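PDB 4B7H: catalase from Corynebacterium glutamicum, which probably breaks down hydrogen peroxide to water and oxygen at its haem iron, a reaction that nitric oxide inhibits. Local coordinates for residues A[200-204]-A[254-259]; A[325-329]-A[364-370]. All blocks are in the same frame, centred on the assembly; numbering follows the deposited sequence.

Contact 1: residues A[200-204]-A[254-259]; sequences PKTSR and YQREDL
The irregular strip 200-204 runs past the opening turn and a half of helix 254-264, Thr202 and Gln255 being nearest at 5.0 Å between their CA atoms. Within the catalase fold this seats a loop between helix 187-194 and strand 208-209 on a helix, and it illustrates how a loop without regular structure can be fixed by side chains and water. At one end Arg204 holds Asp258 side-on, one nitrogen to each carboxylate oxygen. Arg204 NE meets Asp258 OD2 at 2.8 Å in an almost straight bond of 178°, while Arg204 NH2 reaches the syn lone pair of Asp258 OD1. The chain of Arg204 bends at its third torsion (chi3 -71°), which turns the guanidinium back toward Asp258; the two planes lie 24° apart, nearly coplanar. Thr202 crosses Asp258 at about a right angle, Thr202 CB lying 3.4 Å from Asp258 OD2, and Thr202 OG1 is bonded to His205. At the other end Gln255 sends NE2 to the carbonyl of Lys201 in a weak bond, and that oxygen also lies at the edge of the Tyr254 ring, in its plane. Ser203 OG is bonded to His74 of strand 73-82, and Phe107 of strand 100-108 packs on Ser203 and Leu259. Between the two ends a water accepts from Ser203 N at 2.9 Å and donates to Gln255 O and to Asp258 OD2, the latter at 2.7 Å.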
loop_
_atom_site.group_PDB
_atom_site.type_symbol
_atom_site.label_atom_id
_atom_site.label_comp_id
_atom_site.label_asym_id
_atom_site.label_seq_id
_atom_site.Cartn_x
_atom_site.Cartn_y
_atom_site.Cartn_z
ATOM N N PRO A 200 -15.710 31.227 11.414
ATOM C CA PRO A 200 -16.019 32.050 10.240
ATOM C C PRO A 200 -17.176 31.423 9.461
ATOM O O PRO A 200 -17.262 30.191 9.407
ATOM C CB PRO A 200 -14.735 31.982 9.400
ATOM C CG PRO A 200 -13.726 31.208 10.212
ATOM C CD PRO A 200 -14.490 30.424 11.225
ATOM N N LYS A 201 -18.038 32.231 8.853
ATOM C CA LYS A 201 -19.203 31.670 8.169
ATOM C C LYS A 201 -18.816 30.865 6.930
ATOM O O LYS A 201 -19.406 29.811 6.661
ATOM C CB LYS A 201 -20.210 32.756 7.784
ATOM C CG LYS A 201 -20.860 33.435 8.974
ATOM C CD LYS A 201 -21.982 34.360 8.535
ATOM C CE LYS A 201 -22.594 35.068 9.739
ATOM N NZ LYS A 201 -23.824 35.825 9.386
ATOM N N THR A 202 -17.850 31.369 6.165
ATOM C CA THR A 202 -17.472 30.746 4.903
ATOM C C THR A 202 -15.960 30.754 4.743
ATOM O O THR A 202 -15.231 31.355 5.547
ATOM C CB THR A 202 -18.060 31.495 3.680
ATOM O OG1 THR A 202 -17.300 32.687 3.449
ATOM C CG2 THR A 202 -19.534 31.857 3.882
ATOM N N SER A 203 -15.490 30.103 3.687
ATOM C CA SER A 203 -14.081 30.181 3.329
ATOM C C SER A 203 -13.702 31.528 2.738
ATOM O O SER A 203 -12.525 31.900 2.745
ATOM C CB SER A 203 -13.736 29.100 2.316
ATOM O OG SER A 203 -13.950 27.819 2.857
ATOM N N ARG A 204 -14.693 32.243 2.199
ATOM C CA ARG A 204 -14.460 33.524 1.537
ATOM C C ARG A 204 -14.372 34.681 2.524
ATOM O O ARG A 204 -13.791 35.728 2.211
ATOM C CB ARG A 204 -15.579 33.806 0.531
ATOM C CG ARG A 204 -15.790 32.682 -0.486
ATOM C CD ARG A 204 -16.937 32.998 -1.443
ATOM N NE ARG A 204 -18.235 32.932 -0.777
ATOM C CZ ARG A 204 -19.117 33.922 -0.723
ATOM N NH1 ARG A 204 -18.867 35.092 -1.306
ATOM N NH2 ARG A 204 -20.262 33.735 -0.081
ATOM N N TYR A 254 -21.482 23.161 4.574
ATOM C CA TYR A 254 -21.893 24.540 4.353
ATOM C C TYR A 254 -20.861 25.364 3.594
ATOM O O TYR A 254 -21.203 26.110 2.670
ATOM C CB TYR A 254 -22.196 25.196 5.699
ATOM C CG TYR A 254 -22.749 26.595 5.591
ATOM C CD1 TYR A 254 -24.107 26.815 5.367
ATOM C CD2 TYR A 254 -21.920 27.702 5.737
ATOM C CE1 TYR A 254 -24.620 28.097 5.280
ATOM C CE2 TYR A 254 -22.427 28.997 5.645
ATOM C CZ TYR A 254 -23.776 29.184 5.419
ATOM O OH TYR A 254 -24.281 30.458 5.333
ATOM N N GLN A 255 -19.594 25.232 3.977
ATOM C CA GLN A 255 -18.553 26.061 3.384
ATOM C C GLN A 255 -18.112 25.528 2.028
ATOM O O GLN A 255 -17.829 26.310 1.110
ATOM C CB GLN A 255 -17.371 26.213 4.343
ATOM C CG GLN A 255 -17.761 26.835 5.678
ATOM C CD GLN A 255 -16.562 27.103 6.554
ATOM O OE1 GLN A 255 -15.549 26.416 6.476
ATOM N NE2 GLN A 255 -16.675 28.114 7.402
ATOM N N ARG A 256 -18.046 24.204 1.905
ATOM C CA ARG A 256 -17.796 23.567 0.615
ATOM C C ARG A 256 -18.844 24.027 -0.401
ATOM O O ARG A 256 -18.514 24.442 -1.514
ATOM C CB ARG A 256 -17.829 22.040 0.777
ATOM C CG ARG A 256 -17.590 21.268 -0.509
ATOM C CD ARG A 256 -17.589 19.755 -0.277
ATOM N NE ARG A 256 -16.516 19.333 0.623
ATOM C CZ ARG A 256 -16.144 18.067 0.815
ATOM N NH1 ARG A 256 -16.764 17.085 0.171
ATOM N NH2 ARG A 256 -15.142 17.791 1.646
ATOM N N GLU A 257 -20.109 23.958 -0.005
ATOM C CA GLU A 257 -21.196 24.325 -0.899
ATOM C C GLU A 257 -21.168 25.820 -1.205
ATOM O O GLU A 257 -21.408 26.229 -2.344
ATOM C CB GLU A 257 -22.538 23.908 -0.293
ATOM C CG GLU A 257 -23.727 24.138 -1.213
ATOM C CD GLU A 257 -24.890 23.205 -0.924
ATOM O OE1 GLU A 257 -24.878 22.517 0.121
ATOM O OE2 GLU A 257 -25.818 23.151 -1.754
ATOM N N ASP A 258 -20.879 26.635 -0.194
ATOM C CA ASP A 258 -20.810 28.077 -0.415
ATOM C C ASP A 258 -19.768 28.456 -1.464
ATOM O O ASP A 258 -20.031 29.295 -2.333
ATOM C CB ASP A 258 -20.508 28.812 0.887
ATOM C CG ASP A 258 -20.152 30.265 0.658
ATOM O OD1 ASP A 258 -21.080 31.107 0.614
ATOM O OD2 ASP A 258 -18.947 30.569 0.502
ATOM N N LEU A 259 -18.583 27.859 -1.378
ATOM C CA LEU A 259 -17.520 28.224 -2.312
ATOM C C LEU A 259 -17.860 27.761 -3.737
ATOM O O LEU A 259 -17.665 28.520 -4.701
ATOM C CB LEU A 259 -16.152 27.695 -1.852
ATOM C CG LEU A 259 -14.978 28.049 -2.774
ATOM C CD1 LEU A 259 -14.749 29.559 -2.821
ATOM C CD2 LEU A 259 -13.716 27.327 -2.345
HETATM O O HOH W 1 -13.748 29.285 7.080
HETATM O O HOH W 2 -12.622 27.500 5.223
HETATM O O HOH W 3 -16.980 28.966 1.522
#

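Contact 2: residues A[325-329]-A[364-370]; sequences QIALD and YRDLPVN. Unlike the reference sequence in segment 325-329: Ile326 (reference Leu).
Asn370 engages the backbone of 325-329 with both ends of its amide, a worked case of one side chain spanning two backbone groups, Gln325 O and Ala327 N. Asn370 ND2 donates to Gln325 O at 3.1 Å, and Asn370 OD1 accepts from Ala327 N at 2.9 Å. The same ND2 also donates to Tyr364 O, where Leu367 N arrives from the opposite face of that carbonyl, and Arg129 adds a bond to OD1. Close, largely apolar contacts flank this amide. Val369 crosses Ile326 at about a right angle, CG1 against its CA and CG2 against its CD1; Ile326 CG1 stands anti to the backbone N (chi1 -156°), which sends Ile326 CD1 to within 3.8 Å of Val369 CG2. Ala327 CB sits 3.5 Å from Tyr364 CD2, and Leu367 CD1 lies across the end of Gln325, whose amide oxygen is bound by Gln386 of the third subunit. The other end is looser and watery. Asp329 OD2 and Arg365 NH2 form only a long salt bridge at 3.6 Å, while Asp329 OD1 accepts from Gly331 N, Arg365 NH1 bonds Asn332 OD1 and Arg365 NH2 pairs with Glu54 of the third subunit. One water accepts from Tyr364 OH and donates to Asp329 OD2. The directed amide bonds therefore probably hold the chain just before Leu328, which touches the haem, whereas water and charge join the far end.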
loop_
_atom_site.group_PDB
_atom_site.type_symbol
_atom_site.label_atom_id
_atom_site.label_comp_id
_atom_site.label_asym_id
_atom_site.label_seq_id
_atom_site.Cartn_x
_atom_site.Cartn_y
_atom_site.Cartn_z
ATOM N N GLN A 325 -6.685 14.706 -3.893
ATOM C CA GLN A 325 -5.338 14.271 -4.275
ATOM C C GLN A 325 -4.303 15.392 -4.418
ATOM O O GLN A 325 -3.138 15.112 -4.720
ATOM C CB GLN A 325 -5.371 13.498 -5.595
ATOM C CG GLN A 325 -6.111 12.184 -5.514
ATOM C CD GLN A 325 -5.933 11.331 -6.754
ATOM O OE1 GLN A 325 -5.764 10.109 -6.657
ATOM N NE2 GLN A 325 -5.979 11.966 -7.935
ATOM N N ILE A 326 -4.697 16.654 -4.250
ATOM C CA ILE A 326 -3.678 17.696 -4.257
ATOM C C ILE A 326 -2.743 17.459 -3.074
ATOM O O ILE A 326 -3.161 16.954 -2.026
ATOM C CB ILE A 326 -4.269 19.132 -4.286
ATOM C CG1 ILE A 326 -3.248 20.112 -4.877
ATOM C CG2 ILE A 326 -4.742 19.598 -2.903
ATOM C CD1 ILE A 326 -3.821 21.484 -5.199
ATOM N N ALA A 327 -1.467 17.763 -3.277
ATOM C CA ALA A 327 -0.452 17.516 -2.262
ATOM C C ALA A 327 0.219 18.839 -1.938
ATOM O O ALA A 327 1.281 19.168 -2.478
ATOM C CB ALA A 327 0.572 16.496 -2.777
ATOM N N LEU A 328 -0.429 19.632 -1.094
ATOM C CA LEU A 328 0.081 20.963 -0.773
ATOM C C LEU A 328 1.173 20.820 0.282
ATOM O O LEU A 328 1.031 20.047 1.225
ATOM C CB LEU A 328 -1.065 21.863 -0.309
ATOM C CG LEU A 328 -2.039 22.182 -1.460
ATOM C CD1 LEU A 328 -3.426 22.582 -0.967
ATOM C CD2 LEU A 328 -1.473 23.281 -2.367
ATOM N N ASP A 329 2.270 21.549 0.116
ATOM C CA ASP A 329 3.486 21.256 0.871
ATOM C C ASP A 329 4.315 22.532 1.043
ATOM O O ASP A 329 4.742 23.125 0.056
ATOM C CB ASP A 329 4.251 20.181 0.085
ATOM C CG ASP A 329 5.610 19.836 0.668
ATOM O OD1 ASP A 329 5.971 20.322 1.763
ATOM O OD2 ASP A 329 6.324 19.041 0.012
ATOM N N TYR A 364 3.107 10.583 -6.402
ATOM C CA TYR A 364 2.064 11.587 -6.281
ATOM C C TYR A 364 2.378 12.873 -7.032
ATOM O O TYR A 364 1.459 13.574 -7.458
ATOM C CB TYR A 364 1.794 11.911 -4.812
ATOM C CG TYR A 364 2.870 12.725 -4.111
ATOM C CD1 TYR A 364 3.965 12.108 -3.515
ATOM C CD2 TYR A 364 2.773 14.116 -4.025
ATOM C CE1 TYR A 364 4.939 12.850 -2.856
ATOM C CE2 TYR A 364 3.746 14.869 -3.372
ATOM C CZ TYR A 364 4.827 14.228 -2.793
ATOM O OH TYR A 364 5.782 14.974 -2.132
ATOM N N ARG A 365 3.664 13.183 -7.201
ATOM C CA ARG A 365 4.066 14.423 -7.868
ATOM C C ARG A 365 3.687 14.428 -9.341
ATOM O O ARG A 365 3.647 15.488 -9.963
ATOM C CB ARG A 365 5.578 14.633 -7.778
ATOM C CG ARG A 365 6.129 14.829 -6.381
ATOM C CD ARG A 365 6.042 16.248 -5.929
ATOM N NE ARG A 365 6.825 16.445 -4.715
ATOM C CZ ARG A 365 7.037 17.633 -4.164
ATOM N NH1 ARG A 365 6.526 18.714 -4.739
ATOM N NH2 ARG A 365 7.752 17.738 -3.051
ATOM N N ASP A 366 3.425 13.245 -9.897
ATOM C CA ASP A 366 3.125 13.115 -11.315
ATOM C C ASP A 366 1.634 13.281 -11.634
ATOM O O ASP A 366 1.246 13.371 -12.804
ATOM C CB ASP A 366 3.633 11.768 -11.833
ATOM C CG ASP A 366 5.160 11.660 -11.790
ATOM O OD1 ASP A 366 5.843 12.698 -11.933
ATOM O OD2 ASP A 366 5.676 10.538 -11.615
ATOM N N LEU A 367 0.787 13.288 -10.609
ATOM C CA LEU A 367 -0.640 13.476 -10.862
ATOM C C LEU A 367 -0.880 14.861 -11.445
ATOM O O LEU A 367 -0.179 15.814 -11.094
ATOM C CB LEU A 367 -1.450 13.326 -9.580
ATOM C CG LEU A 367 -1.434 11.939 -8.942
ATOM C CD1 LEU A 367 -2.177 11.997 -7.630
ATOM C CD2 LEU A 367 -2.059 10.903 -9.868
ATOM N N PRO A 368 -1.866 14.983 -12.339
ATOM C CA PRO A 368 -2.128 16.257 -13.019
ATOM C C PRO A 368 -2.088 17.511 -12.121
ATOM O O PRO A 368 -1.426 18.488 -12.484
ATOM C CB PRO A 368 -3.513 16.028 -13.620
ATOM C CG PRO A 368 -3.459 14.562 -14.016
ATOM C CD PRO A 368 -2.706 13.893 -12.876
ATOM N N VAL A 369 -2.760 17.495 -10.974
ATOM C CA VAL A 369 -2.836 18.705 -10.154
ATOM C C VAL A 369 -1.501 19.018 -9.449
ATOM O O VAL A 369 -1.265 20.152 -9.010
ATOM C CB VAL A 369 -4.011 18.613 -9.146
ATOM C CG1 VAL A 369 -3.684 17.672 -8.011
ATOM C CG2 VAL A 369 -4.365 19.970 -8.602
ATOM N N ASN A 370 -0.622 18.021 -9.349
ATOM C CA ASN A 370 0.643 18.200 -8.638
ATOM C C ASN A 370 1.848 18.503 -9.525
ATOM O O ASN A 370 2.898 18.912 -9.022
ATOM C CB ASN A 370 0.916 16.998 -7.739
ATOM C CG ASN A 370 -0.100 16.886 -6.625
ATOM O OD1 ASN A 370 -0.507 17.902 -6.052
ATOM N ND2 ASN A 370 -0.538 15.660 -6.323
HETATM O O HOH W 4 4.932 17.406 -1.614
HETATM O O HOH W 5 8.978 20.109 -1.949
#

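Followed from the N terminus, the chain first closes contact 1, where the loop after helix 187-194 meets helix 254-264 across 49 residues that include strand 223-232 and helix 241-250. It then passes through strands 270-279 and 305-314 and helix 319-324 before opening contact 2, which closes a shorter loop of 34 residues holding helix 343-359. The two loops follow in series and neither nest nor cross. The centres of contact 1 and contact 2 lie about 24 Å apart, and the nearest atoms of contact 1 and contact 2 about 11 Å apart. Contact 1 ties loop to helix beside the antiparallel sheet, whereas contact 2 joins two loops next to the haem and the third subunit.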